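Local coordinates for protein HIAXHD3 (Humicola insolens, PDB 3ZXK) that hydrolyses terminal arabinofuranose side chains, probably those of arabinoxylan, and is a GH43 enzyme whose active site has been engineered to introduce endo-xylanase activity, at residues P161-A166 / Y203-T208; R369-R374 / G399-R404. All coordinates share one frame; numbering follows the deposited sequence.

Interaction 1: residues P161-A166 / Y203-T208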
loop_
_atom_site.group_PDB
_atom_site.type_symbol
_atom_site.label_atom_id
_atom_site.label_comp_id
_atom_site.label_asym_id
_atom_site.label_seq_id
_atom_site.Cartn_x
_atom_site.Cartn_y
_atom_site.Cartn_z
ATOM N N PRO A 161 -12.305 -19.801 6.748
ATOM C CA PRO A 161 -12.429 -19.337 8.116
ATOM C C PRO A 161 -11.594 -20.102 9.139
ATOM O O PRO A 161 -11.588 -19.743 10.334
ATOM C CB PRO A 161 -13.922 -19.565 8.406
ATOM C CG PRO A 161 -14.243 -20.803 7.640
ATOM C CD PRO A 161 -13.442 -20.671 6.360
ATOM N N THR A 162 -10.907 -21.145 8.675
ATOM C CA THR A 162 -10.075 -21.997 9.529
ATOM C C THR A 162 -8.671 -22.006 8.994
ATOM O O THR A 162 -8.429 -21.673 7.817
ATOM C CB THR A 162 -10.617 -23.432 9.610
ATOM O OG1 THR A 162 -10.761 -23.949 8.287
ATOM C CG2 THR A 162 -11.979 -23.428 10.257
ATOM N N ILE A 163 -7.721 -22.336 9.870
ATOM C CA ILE A 163 -6.304 -22.207 9.519
ATOM C C ILE A 163 -5.696 -23.559 9.179
ATOM O O ILE A 163 -5.974 -24.540 9.859
ATOM C CB ILE A 163 -5.491 -21.502 10.632
ATOM C CG1 ILE A 163 -6.152 -20.158 10.989
ATOM C CG2 ILE A 163 -4.044 -21.257 10.184
ATOM C CD1 ILE A 163 -6.285 -19.168 9.831
ATOM N N ASN A 164 -4.882 -23.573 8.117
ATOM C CA ASN A 164 -4.077 -24.730 7.695
ATOM C C ASN A 164 -2.588 -24.381 7.743
ATOM O O ASN A 164 -2.228 -23.199 7.740
ATOM C CB ASN A 164 -4.452 -25.092 6.259
ATOM C CG ASN A 164 -5.941 -25.094 6.056
ATOM O OD1 ASN A 164 -6.644 -25.874 6.688
ATOM N ND2 ASN A 164 -6.435 -24.164 5.232
ATOM N N VAL A 165 -1.728 -25.394 7.788
ATOM C CA VAL A 165 -0.292 -25.164 7.685
ATOM C C VAL A 165 0.290 -26.066 6.615
ATOM O O VAL A 165 0.169 -27.300 6.677
ATOM C CB VAL A 165 0.441 -25.394 9.036
ATOM C CG1 VAL A 165 1.975 -25.426 8.863
ATOM C CG2 VAL A 165 0.016 -24.361 10.066
ATOM N N ALA A 166 0.942 -25.442 5.643
ATOM C CA ALA A 166 1.681 -26.149 4.604
ATOM C C ALA A 166 3.169 -26.156 4.924
ATOM O O ALA A 166 3.724 -25.170 5.459
ATOM C CB ALA A 166 1.499 -25.471 3.248
ATOM N N TYR A 203 5.720 -22.655 18.568
ATOM C CA TYR A 203 5.115 -22.115 17.350
ATOM C C TYR A 203 3.875 -21.308 17.677
ATOM O O TYR A 203 3.000 -21.759 18.412
ATOM C CB TYR A 203 4.758 -23.235 16.362
ATOM C CG TYR A 203 5.988 -23.979 15.898
ATOM C CD1 TYR A 203 6.484 -25.061 16.623
ATOM C CD2 TYR A 203 6.687 -23.569 14.742
ATOM C CE1 TYR A 203 7.636 -25.730 16.243
ATOM C CE2 TYR A 203 7.846 -24.237 14.338
ATOM C CZ TYR A 203 8.303 -25.331 15.085
ATOM O OH TYR A 203 9.463 -26.023 14.738
ATOM N N TYR A 204 3.831 -20.110 17.128
ATOM C CA TYR A 204 2.717 -19.198 17.298
ATOM C C TYR A 204 2.163 -18.806 15.936
ATOM O O TYR A 204 2.905 -18.609 14.952
ATOM C CB TYR A 204 3.153 -17.935 18.052
ATOM C CG TYR A 204 3.626 -18.184 19.472
ATOM C CD1 TYR A 204 4.915 -18.611 19.723
ATOM C CD2 TYR A 204 2.771 -17.992 20.574
ATOM C CE1 TYR A 204 5.360 -18.843 21.009
ATOM C CE2 TYR A 204 3.217 -18.200 21.881
ATOM C CZ TYR A 204 4.515 -18.670 22.082
ATOM O OH TYR A 204 5.018 -18.900 23.336
ATOM N N ILE A 205 0.855 -18.606 15.902
ATOM C CA ILE A 205 0.212 -18.040 14.717
ATOM C C ILE A 205 -0.691 -16.921 15.208
ATOM O O ILE A 205 -1.475 -17.118 16.130
ATOM C CB ILE A 205 -0.619 -19.085 13.916
ATOM C CG1 ILE A 205 0.277 -20.222 13.410
ATOM C CG2 ILE A 205 -1.323 -18.396 12.751
ATOM C CD1 ILE A 205 -0.471 -21.426 12.880
ATOM N N LEU A 206 -0.554 -15.737 14.630
ATOM C CA LEU A 206 -1.481 -14.651 14.902
ATOM C C LEU A 206 -2.562 -14.650 13.846
ATOM O O LEU A 206 -2.262 -14.749 12.647
ATOM C CB LEU A 206 -0.750 -13.309 14.865
ATOM C CG LEU A 206 -0.528 -12.656 16.221
ATOM C CD1 LEU A 206 0.441 -13.493 17.057
ATOM C CD2 LEU A 206 -0.031 -11.217 16.017
ATOM N N VAL A 207 -3.812 -14.529 14.281
ATOM C CA VAL A 207 -4.950 -14.429 13.357
ATOM C C VAL A 207 -5.872 -13.297 13.775
ATOM O O VAL A 207 -5.882 -12.912 14.944
ATOM C CB VAL A 207 -5.761 -15.764 13.253
ATOM C CG1 VAL A 207 -4.891 -16.921 12.778
ATOM C CG2 VAL A 207 -6.388 -16.152 14.609
ATOM N N THR A 208 -6.627 -12.774 12.817
ATOM C CA THR A 208 -7.634 -11.759 13.087
ATOM C C THR A 208 -9.026 -12.334 12.957
ATOM O O THR A 208 -9.278 -13.183 12.083
ATOM C CB THR A 208 -7.483 -10.511 12.167
ATOM O OG1 THR A 208 -8.410 -9.476 12.553
ATOM C CG2 THR A 208 -7.739 -10.837 10.702
#
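The strand segment 163-166, carrying Ile163 and Val165, runs largely against strand segment 203-208, carrying Ile205 and Val207, with 138° between their N-to-C directions and 10.4 Å between the axes at closest approach. That spacing is one of sheet faces laid together rather than of paired strands, and no hydrogen bond crosses it: four buried aliphatic side chains do all the touching. Ile163 and Val207 lie side by side, their side chains running in opposing senses. The branch of Val207 that lies beside its own backbone N (chi1 -59°) presents CG1 to two atoms of the isoleucine, 3.9 Å from Ile163 CG1 and 4.0 Å from Ile163 CD1. Two residues earlier on the same face of the strand, Ile205 has an extended end (chi2 168°), which carries CD1 outward between two residues of the other strand. Ile205 CD1 comes to 4.1 Å from Val165 CG2, and more loosely to 4.5 Å from Ile163 CG2. The touching residues alternate with Asn164 and Leu206, as expected when only one face of each strand takes part. Each strand is an inner member of its own antiparallel sheet: 163-168 lies between 154-158 and 175-183, and 202-209 between 192-199 and 213-219. The contact therefore joins two successive blades of the five-bladed beta-propeller characteristic of GH43, and Ala157 of strand 154-158 extends the apolar layer onto Ile205.

Interaction 2: residues R369-R374 / G399-R404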
loop_
_atom_site.group_PDB
_atom_site.type_symbol
_atom_site.label_atom_id
_atom_site.label_comp_id
_atom_site.label_asym_id
_atom_site.label_seq_id
_atom_site.Cartn_x
_atom_site.Cartn_y
_atom_site.Cartn_z
ATOM N N ARG A 369 -5.128 3.372 -19.181
ATOM C CA ARG A 369 -3.841 2.855 -18.730
ATOM C C ARG A 369 -2.970 4.043 -18.375
ATOM O O ARG A 369 -3.214 5.177 -18.810
ATOM C CB ARG A 369 -3.168 2.042 -19.834
ATOM C CG ARG A 369 -3.812 0.710 -20.073
ATOM C CD ARG A 369 -3.255 0.070 -21.333
ATOM N NE ARG A 369 -3.522 -1.352 -21.355
ATOM C CZ ARG A 369 -3.072 -2.198 -22.281
ATOM N NH1 ARG A 369 -2.335 -1.762 -23.296
ATOM N NH2 ARG A 369 -3.358 -3.489 -22.176
ATOM N N ASN A 370 -1.972 3.753 -17.544
ATOM C CA ASN A 370 -0.912 4.708 -17.207
ATOM C C ASN A 370 -1.374 5.892 -16.374
ATOM O O ASN A 370 -0.896 6.990 -16.527
ATOM C CB ASN A 370 -0.118 5.167 -18.470
ATOM C CG ASN A 370 0.731 4.042 -19.057
ATOM O OD1 ASN A 370 0.542 2.863 -18.726
ATOM N ND2 ASN A 370 1.675 4.395 -19.916
ATOM N N THR A 371 -2.282 5.643 -15.437
ATOM C CA THR A 371 -2.523 6.570 -14.338
ATOM C C THR A 371 -1.522 6.264 -13.205
ATOM O O THR A 371 -1.480 5.154 -12.706
ATOM C CB THR A 371 -3.994 6.491 -13.889
ATOM O OG1 THR A 371 -4.834 6.861 -14.974
ATOM C CG2 THR A 371 -4.274 7.429 -12.703
ATOM N N LEU A 372 -0.711 7.256 -12.844
ATOM C CA LEU A 372 0.377 7.075 -11.869
ATOM C C LEU A 372 -0.119 7.627 -10.546
ATOM O O LEU A 372 -0.576 8.774 -10.488
ATOM C CB LEU A 372 1.599 7.855 -12.311
ATOM C CG LEU A 372 2.886 7.569 -11.510
ATOM C CD1 LEU A 372 3.448 6.157 -11.689
ATOM C CD2 LEU A 372 3.999 8.573 -11.812
ATOM N N THR A 373 -0.022 6.827 -9.492
ATOM C CA THR A 373 -0.631 7.177 -8.204
ATOM C C THR A 373 0.353 7.111 -7.045
ATOM O O THR A 373 1.453 6.495 -7.124
ATOM C CB THR A 373 -1.854 6.286 -7.877
ATOM O OG1 THR A 373 -1.432 4.973 -7.490
ATOM C CG2 THR A 373 -2.823 6.196 -9.079
ATOM N N ARG A 374 -0.050 7.722 -5.946
ATOM C CA ARG A 374 0.705 7.637 -4.714
ATOM C C ARG A 374 -0.193 7.916 -3.514
ATOM O O ARG A 374 -1.240 8.541 -3.641
ATOM C CB ARG A 374 1.938 8.536 -4.718
ATOM C CG ARG A 374 1.614 10.021 -4.804
ATOM C CD ARG A 374 2.893 10.809 -5.012
ATOM N NE ARG A 374 3.657 10.949 -3.778
ATOM C CZ ARG A 374 4.982 11.068 -3.729
ATOM N NH1 ARG A 374 5.708 11.005 -4.842
ATOM N NH2 ARG A 374 5.588 11.229 -2.567
ATOM N N GLY A 399 -4.627 15.228 -16.199
ATOM C CA GLY A 399 -4.695 16.008 -14.959
ATOM C C GLY A 399 -4.366 15.314 -13.667
ATOM O O GLY A 399 -3.742 14.257 -13.649
ATOM N N ALA A 400 -4.828 15.932 -12.590
ATOM C CA ALA A 400 -4.558 15.479 -11.252
ATOM C C ALA A 400 -5.851 14.952 -10.630
ATOM O O ALA A 400 -6.839 15.676 -10.513
ATOM C CB ALA A 400 -3.949 16.606 -10.408
ATOM N N VAL A 401 -5.847 13.668 -10.294
ATOM C CA VAL A 401 -7.008 12.989 -9.816
ATOM C C VAL A 401 -6.876 12.578 -8.353
ATOM O O VAL A 401 -5.802 12.145 -7.876
ATOM C CB VAL A 401 -7.344 11.779 -10.737
ATOM C CG1 VAL A 401 -6.140 10.790 -10.835
ATOM C CG2 VAL A 401 -8.647 11.063 -10.302
ATOM N N LEU A 402 -7.986 12.756 -7.641
ATOM C CA LEU A 402 -8.202 12.178 -6.323
ATOM C C LEU A 402 -8.811 10.813 -6.632
ATOM O O LEU A 402 -10.002 10.719 -6.999
ATOM C CB LEU A 402 -9.166 13.058 -5.530
ATOM C CG LEU A 402 -9.392 12.432 -4.155
ATOM C CD1 LEU A 402 -8.210 12.664 -3.223
ATOM C CD2 LEU A 402 -10.633 12.982 -3.505
ATOM N N PHE A 403 -7.971 9.769 -6.573
ATOM C CA PHE A 403 -8.299 8.507 -7.215
ATOM C C PHE A 403 -8.764 7.441 -6.236
ATOM O O PHE A 403 -8.084 7.117 -5.282
ATOM C CB PHE A 403 -7.082 7.986 -8.024
ATOM C CG PHE A 403 -7.417 6.818 -8.916
ATOM C CD1 PHE A 403 -8.057 7.013 -10.153
ATOM C CD2 PHE A 403 -7.110 5.518 -8.522
ATOM C CE1 PHE A 403 -8.387 5.914 -10.960
ATOM C CE2 PHE A 403 -7.446 4.422 -9.323
ATOM C CZ PHE A 403 -8.079 4.620 -10.545
ATOM N N ARG A 404 -9.935 6.894 -6.519
ATOM C CA ARG A 404 -10.517 5.762 -5.811
ATOM C C ARG A 404 -11.800 5.410 -6.578
ATOM O O ARG A 404 -12.042 5.907 -7.691
ATOM C CB ARG A 404 -10.794 6.092 -4.338
ATOM C CG ARG A 404 -10.716 4.892 -3.423
ATOM C CD ARG A 404 -11.313 5.170 -2.053
ATOM N NE ARG A 404 -11.161 4.050 -1.127
ATOM C CZ ARG A 404 -12.158 3.306 -0.631
ATOM N NH1 ARG A 404 -13.423 3.479 -1.013
ATOM N NH2 ARG A 404 -11.884 2.370 0.274
#
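Thr373 and Phe403 are the facing pair here, their CA atoms 7.8 Å apart, and Thr371 with Val401 makes the second touch. Followed outward, the side chain of Thr373 starts at CB, still 5.4 Å from Phe403 CD2, and splits there into a methyl and a hydroxyl with different tasks. The methyl goes to the ring: with chi1 at 74°, CG2 lies beside the backbone N of Thr373 and stands 4.4 Å from Phe403 CD2, approaching the ring obliquely. The hydroxyl turns to other strands, OG1 donating to the carbonyl O of Glu334 and also hydrogen-bonding Arg509 NH1, so two partners satisfy this buried oxygen. The sheet order explains the spacing. Strands 372-375 and 396-403 flank strand 509-516 in the eight-stranded antiparallel sheet of a concanavalin A-like beta-sandwich, so they run in the same general sense, no hydrogen bond passes directly between the two segments, and the side chains meet across the strand in between. Thr371 repeats the pattern through its methyl: CG2, placed anti to the backbone N by a chi1 of -61°, comes to 4.3 Å from Val401 CG1. Phe513 of the central strand touches both Thr371 and Val401. Beyond the other pair, Tyr38 of the short strand 38-39 packs against both Thr373 and Phe403, while Asn336 also lies against the phenylalanine.

From the N terminus, the chain first passes through the GH43 propeller, where interaction 1 closes a loop of 36 intervening residues, 19 of them in strands, and links one blade to the next. Interaction 2 opens only later, in the C-terminal concanavalin A-like region, and closes a shorter loop of 24 residues within a single sheet. The two are thus in series, neither nested nor crossed. Their centres lie 37 Å apart on opposite sides of the chain's centre, and about 17 Å separates their nearest atoms, so neither touches the other. Strand 38-39, from the propeller's sequence range, forms the edge of the sheet that holds strands 372-375 and 396-403.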